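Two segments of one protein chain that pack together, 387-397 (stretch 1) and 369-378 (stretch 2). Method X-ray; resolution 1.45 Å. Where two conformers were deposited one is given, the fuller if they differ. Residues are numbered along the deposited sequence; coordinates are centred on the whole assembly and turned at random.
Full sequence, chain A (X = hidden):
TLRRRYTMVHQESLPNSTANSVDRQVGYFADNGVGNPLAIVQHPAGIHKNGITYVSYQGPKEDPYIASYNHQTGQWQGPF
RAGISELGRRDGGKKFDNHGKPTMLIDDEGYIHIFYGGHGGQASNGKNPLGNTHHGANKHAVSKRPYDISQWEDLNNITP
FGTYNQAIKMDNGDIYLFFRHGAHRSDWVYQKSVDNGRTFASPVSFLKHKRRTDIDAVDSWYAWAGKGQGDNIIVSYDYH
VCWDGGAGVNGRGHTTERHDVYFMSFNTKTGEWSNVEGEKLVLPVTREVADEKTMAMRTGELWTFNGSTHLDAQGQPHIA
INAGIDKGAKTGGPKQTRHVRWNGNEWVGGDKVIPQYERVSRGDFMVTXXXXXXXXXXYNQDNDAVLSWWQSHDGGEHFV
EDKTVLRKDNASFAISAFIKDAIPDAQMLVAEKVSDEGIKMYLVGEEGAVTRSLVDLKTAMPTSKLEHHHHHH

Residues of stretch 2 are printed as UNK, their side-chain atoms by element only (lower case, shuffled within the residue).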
# COMPACT_ATOMS: atom_id res chain seq x y z
N LEU A 387 -5.36 -0.38 -17.60
CA LEU A 387 -5.83 0.28 -16.38
C LEU A 387 -7.17 0.92 -16.72
O LEU A 387 -7.22 1.81 -17.57
CB LEU A 387 -4.82 1.33 -15.89
CG LEU A 387 -5.20 2.05 -14.60
CD1 LEU A 387 -5.18 1.08 -13.44
CD2 LEU A 387 -4.23 3.16 -14.32
N SER A 388 -8.25 0.43 -16.11
CA SER A 388 -9.57 0.90 -16.49
C SER A 388 -10.48 0.97 -15.27
O SER A 388 -10.23 0.34 -14.24
CB SER A 388 -10.18 0.02 -17.57
OG SER A 388 -10.33 -1.31 -17.10
N TRP A 389 -11.53 1.77 -15.42
CA TRP A 389 -12.55 1.92 -14.39
C TRP A 389 -13.59 0.82 -14.51
O TRP A 389 -14.06 0.50 -15.61
CB TRP A 389 -13.25 3.26 -14.55
CG TRP A 389 -12.41 4.46 -14.17
CD1 TRP A 389 -11.72 5.28 -15.00
CD2 TRP A 389 -12.16 4.94 -12.84
NE1 TRP A 389 -11.06 6.25 -14.27
CE2 TRP A 389 -11.33 6.07 -12.95
CE3 TRP A 389 -12.59 4.54 -11.57
CZ2 TRP A 389 -10.91 6.80 -11.84
CZ3 TRP A 389 -12.17 5.27 -10.47
CH2 TRP A 389 -11.34 6.39 -10.61
N TRP A 390 -13.97 0.24 -13.37
CA TRP A 390 -15.03 -0.76 -13.28
C TRP A 390 -16.06 -0.29 -12.26
O TRP A 390 -15.70 0.04 -11.13
CB TRP A 390 -14.45 -2.11 -12.87
CG TRP A 390 -13.60 -2.71 -13.95
CD1 TRP A 390 -12.36 -2.29 -14.34
CD2 TRP A 390 -13.94 -3.81 -14.78
NE1 TRP A 390 -11.91 -3.07 -15.36
CE2 TRP A 390 -12.85 -4.02 -15.67
CE3 TRP A 390 -15.05 -4.65 -14.88
CZ2 TRP A 390 -12.85 -5.02 -16.63
CZ3 TRP A 390 -15.06 -5.64 -15.84
CH2 TRP A 390 -13.96 -5.82 -16.71
N GLN A 391 -17.33 -0.26 -12.67
CA GLN A 391 -18.40 0.36 -11.89
C GLN A 391 -19.43 -0.68 -11.50
O GLN A 391 -19.91 -1.45 -12.34
CB GLN A 391 -19.08 1.46 -12.71
CG GLN A 391 -20.35 2.02 -12.09
CD GLN A 391 -20.08 3.13 -11.11
OE1 GLN A 391 -19.55 4.18 -11.47
NE2 GLN A 391 -20.45 2.92 -9.85
N SER A 392 -19.82 -0.67 -10.23
CA SER A 392 -20.95 -1.44 -9.74
C SER A 392 -22.01 -0.49 -9.22
O SER A 392 -21.69 0.54 -8.61
CB SER A 392 -20.53 -2.37 -8.60
OG SER A 392 -21.66 -3.04 -8.04
N HIS A 393 -23.27 -0.85 -9.45
CA HIS A 393 -24.40 -0.18 -8.82
C HIS A 393 -25.23 -1.11 -7.95
O HIS A 393 -26.34 -0.75 -7.55
CB HIS A 393 -25.29 0.49 -9.87
CG HIS A 393 -24.64 1.64 -10.56
ND1 HIS A 393 -24.40 2.84 -9.92
CD2 HIS A 393 -24.16 1.78 -11.82
CE1 HIS A 393 -23.82 3.67 -10.76
NE2 HIS A 393 -23.66 3.05 -11.92
N ASP A 394 -24.72 -2.31 -7.65
CA ASP A 394 -25.42 -3.27 -6.82
C ASP A 394 -24.58 -3.71 -5.63
O ASP A 394 -24.69 -4.84 -5.15
CB ASP A 394 -25.92 -4.47 -7.64
CG ASP A 394 -24.79 -5.30 -8.25
OD1 ASP A 394 -23.58 -5.04 -8.02
OD2 ASP A 394 -25.14 -6.24 -9.01
N GLY A 395 -23.74 -2.80 -5.13
CA GLY A 395 -22.97 -3.06 -3.93
C GLY A 395 -21.84 -4.02 -4.13
O GLY A 395 -21.35 -4.62 -3.16
N GLY A 396 -21.39 -4.20 -5.36
CA GLY A 396 -20.20 -4.98 -5.64
C GLY A 396 -20.44 -6.40 -6.06
O GLY A 396 -19.48 -7.18 -6.12
N GLU A 397 -21.69 -6.79 -6.33
CA GLU A 397 -21.95 -8.12 -6.87
C GLU A 397 -21.55 -8.19 -8.34
O GLU A 397 -21.03 -9.22 -8.79
CB GLU A 397 -23.43 -8.47 -6.72
CG GLU A 397 -23.85 -8.68 -5.28
CD GLU A 397 -25.22 -9.32 -5.16
OE1 GLU A 397 -25.82 -9.67 -6.21
OE2 GLU A 397 -25.69 -9.47 -4.01
N UNK A 369 -22.56 6.07 -2.03
CA UNK A 369 -23.62 5.25 -1.48
C UNK A 369 -23.12 3.81 -1.38
O UNK A 369 -22.26 3.40 -2.16
c UNK A 369 -25.25 6.63 -2.83
o UNK A 369 -25.80 7.37 -1.98
c UNK A 369 -24.84 5.25 -2.41
o UNK A 369 -25.01 6.99 -4.00
N UNK A 370 -23.68 3.02 -0.46
CA UNK A 370 -23.21 1.63 -0.30
C UNK A 370 -23.29 0.80 -1.57
O UNK A 370 -22.53 -0.17 -1.71
c UNK A 370 -24.66 3.39 0.58
c UNK A 370 -24.55 2.28 1.57
c UNK A 370 -24.14 1.08 0.78
N UNK A 371 -24.19 1.13 -2.48
CA UNK A 371 -24.36 0.34 -3.69
C UNK A 371 -23.42 0.75 -4.81
O UNK A 371 -23.25 -0.03 -5.76
o UNK A 371 -27.67 0.40 -1.05
o UNK A 371 -26.91 2.11 -2.20
c UNK A 371 -27.17 0.89 -2.09
c UNK A 371 -26.87 -0.05 -3.26
c UNK A 371 -25.80 0.48 -4.21
N UNK A 372 -22.79 1.92 -4.71
CA UNK A 372 -22.07 2.55 -5.82
C UNK A 372 -20.58 2.48 -5.53
O UNK A 372 -20.06 3.23 -4.69
n UNK A 372 -22.51 5.68 -7.74
c UNK A 372 -21.82 4.71 -7.14
c UNK A 372 -22.53 3.99 -5.99
o UNK A 372 -20.67 4.41 -7.47
N UNK A 373 -19.88 1.57 -6.22
CA UNK A 373 -18.45 1.36 -6.04
C UNK A 373 -17.76 1.42 -7.40
O UNK A 373 -18.24 0.83 -8.37
c UNK A 373 -18.23 -0.03 -5.42
c UNK A 373 -19.73 -1.45 -3.96
c UNK A 373 -16.75 -0.31 -5.24
c UNK A 373 -18.99 -0.15 -4.09
N UNK A 374 -16.63 2.13 -7.46
CA UNK A 374 -15.83 2.23 -8.68
C UNK A 374 -14.42 1.81 -8.36
O UNK A 374 -13.80 2.36 -7.45
n UNK A 374 -15.94 6.03 -11.27
c UNK A 374 -16.62 5.80 -10.01
c UNK A 374 -15.73 3.68 -9.18
c UNK A 374 -16.95 4.32 -9.76
n UNK A 374 -14.55 7.15 -12.71
n UNK A 374 -14.77 7.90 -10.57
c UNK A 374 -15.09 7.03 -11.51
N UNK A 375 -13.89 0.85 -9.12
CA UNK A 375 -12.48 0.48 -9.03
C UNK A 375 -11.73 1.08 -10.21
O UNK A 375 -12.24 1.10 -11.33
o UNK A 375 -12.76 -3.83 -4.22
c UNK A 375 -13.80 -2.78 -6.13
c UNK A 375 -11.42 -2.84 -5.92
c UNK A 375 -12.30 -1.03 -9.14
c UNK A 375 -12.66 -3.15 -5.42
c UNK A 375 -11.31 -2.16 -7.11
c UNK A 375 -12.43 -1.78 -7.83
c UNK A 375 -13.68 -2.10 -7.32
N UNK A 376 -10.52 1.52 -9.94
CA UNK A 376 -9.54 1.74 -11.00
C UNK A 376 -8.57 0.57 -10.86
O UNK A 376 -7.84 0.46 -9.86
c UNK A 376 -7.48 4.96 -11.81
c UNK A 376 -7.93 3.51 -11.98
c UNK A 376 -8.87 3.11 -10.86
c UNK A 376 -8.57 3.35 -13.35
N UNK A 377 -8.64 -0.36 -11.82
CA UNK A 377 -7.99 -1.65 -11.67
C UNK A 377 -7.10 -1.94 -12.87
O UNK A 377 -7.42 -1.58 -14.00
c UNK A 377 -9.03 -2.76 -11.43
c UNK A 377 -10.13 -2.65 -12.39
o UNK A 377 -8.44 -4.06 -11.55
N UNK A 378 -5.98 -2.58 -12.60
CA UNK A 378 -5.12 -3.05 -13.67
C UNK A 378 -5.20 -4.56 -13.83
O UNK A 378 -5.29 -5.30 -12.85
o UNK A 378 -2.92 -2.97 -14.69
c UNK A 378 -3.67 -2.57 -13.53
c UNK A 378 -2.99 -3.16 -12.35

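Position 369 has four side-chain atoms, two carbons with two oxygens on the second. This short carboxylate is D369; it touches nothing on stretch 1, but its carbonyl O accepts the N of 372 at 3.0 Å, closing a type I turn.

At position 370, three carbons close a ring onto the backbone nitrogen, which only proline does. P370 has a phi of -56°, well suited to the turn, and its O lies 3.7 Å from CA of G395.

Position 371 carries three carbons, the last with two oxygens, one methylene longer than D369: E371. Its backbone makes the main contact, since G395 N donates to E371 O at 2.9 Å with an angle of 156°. G395 has a phi of 74°, a value that favours glycine.

Position 372 has two carbons, the second bearing one oxygen and one nitrogen. That is a short amide, N372, deposited in two conformers. In the one given, Q391 NE2 donates to N372 OD1 at 2.8 Å; the same NE2 donates to S392 O at 3.0 Å, so one amide group ties the side chain of N372 to the end of the strand.

Four carbons at position 373, forked at the first with one arm two carbons long, define I373. Its CD1 reaches 3.3 Å from C of G395 and 3.5 Å from N of G396, so the long arm packs against the glycine backbone. An ideal CB on G396 would lie 3.6 Å from I373 CD1.

Position 374 shows three carbons, a nitrogen, then a carbon carrying two more nitrogens: a guanidinium, hence R374, also deposited in two conformers. In the one given, the group lies flat on W389, with planes at 12° and CZ 3.6 Å from the centroid of the six-membered ring of W389, 16° off its normal. This is both a stack and a cation-pi contact.

At position 375 one carbon leads to a six-carbon ring bearing an oxygen, so the residue is Y375. Its ring leads away from stretch 1, although CB lies 4.4 Å from CB of W390.

Position 376 has four carbons forked at the second, which gives L376. Its CD1 sits 3.8 Å from the centroid of the five-membered ring of W389, 5° off the normal, on the face opposite R374.

Positions 377 and 378 each have one carbon carrying an oxygen and a carbon: T377 and T378. T377 shares a face of the sheet with S388, whereas T378 lies beside L387, whose CD1 is 4.0 Å from CB of T378.

The contact works as an antiparallel strand pair, with axes at 158°. Reciprocal backbone bonds join S388 with T377, W390 with Y375 and S392 with I373; the last pair has S392 N to I373 O at 2.9 Å and I373 N to S392 O at 3.2 Å. Between these rungs, W389 is held between R374 and L376, while the G395 bond extends the pairing beyond the strands. Together the stretches bury 938 Å².

Stretch 2, residues 369-378: DPENIRYLTT
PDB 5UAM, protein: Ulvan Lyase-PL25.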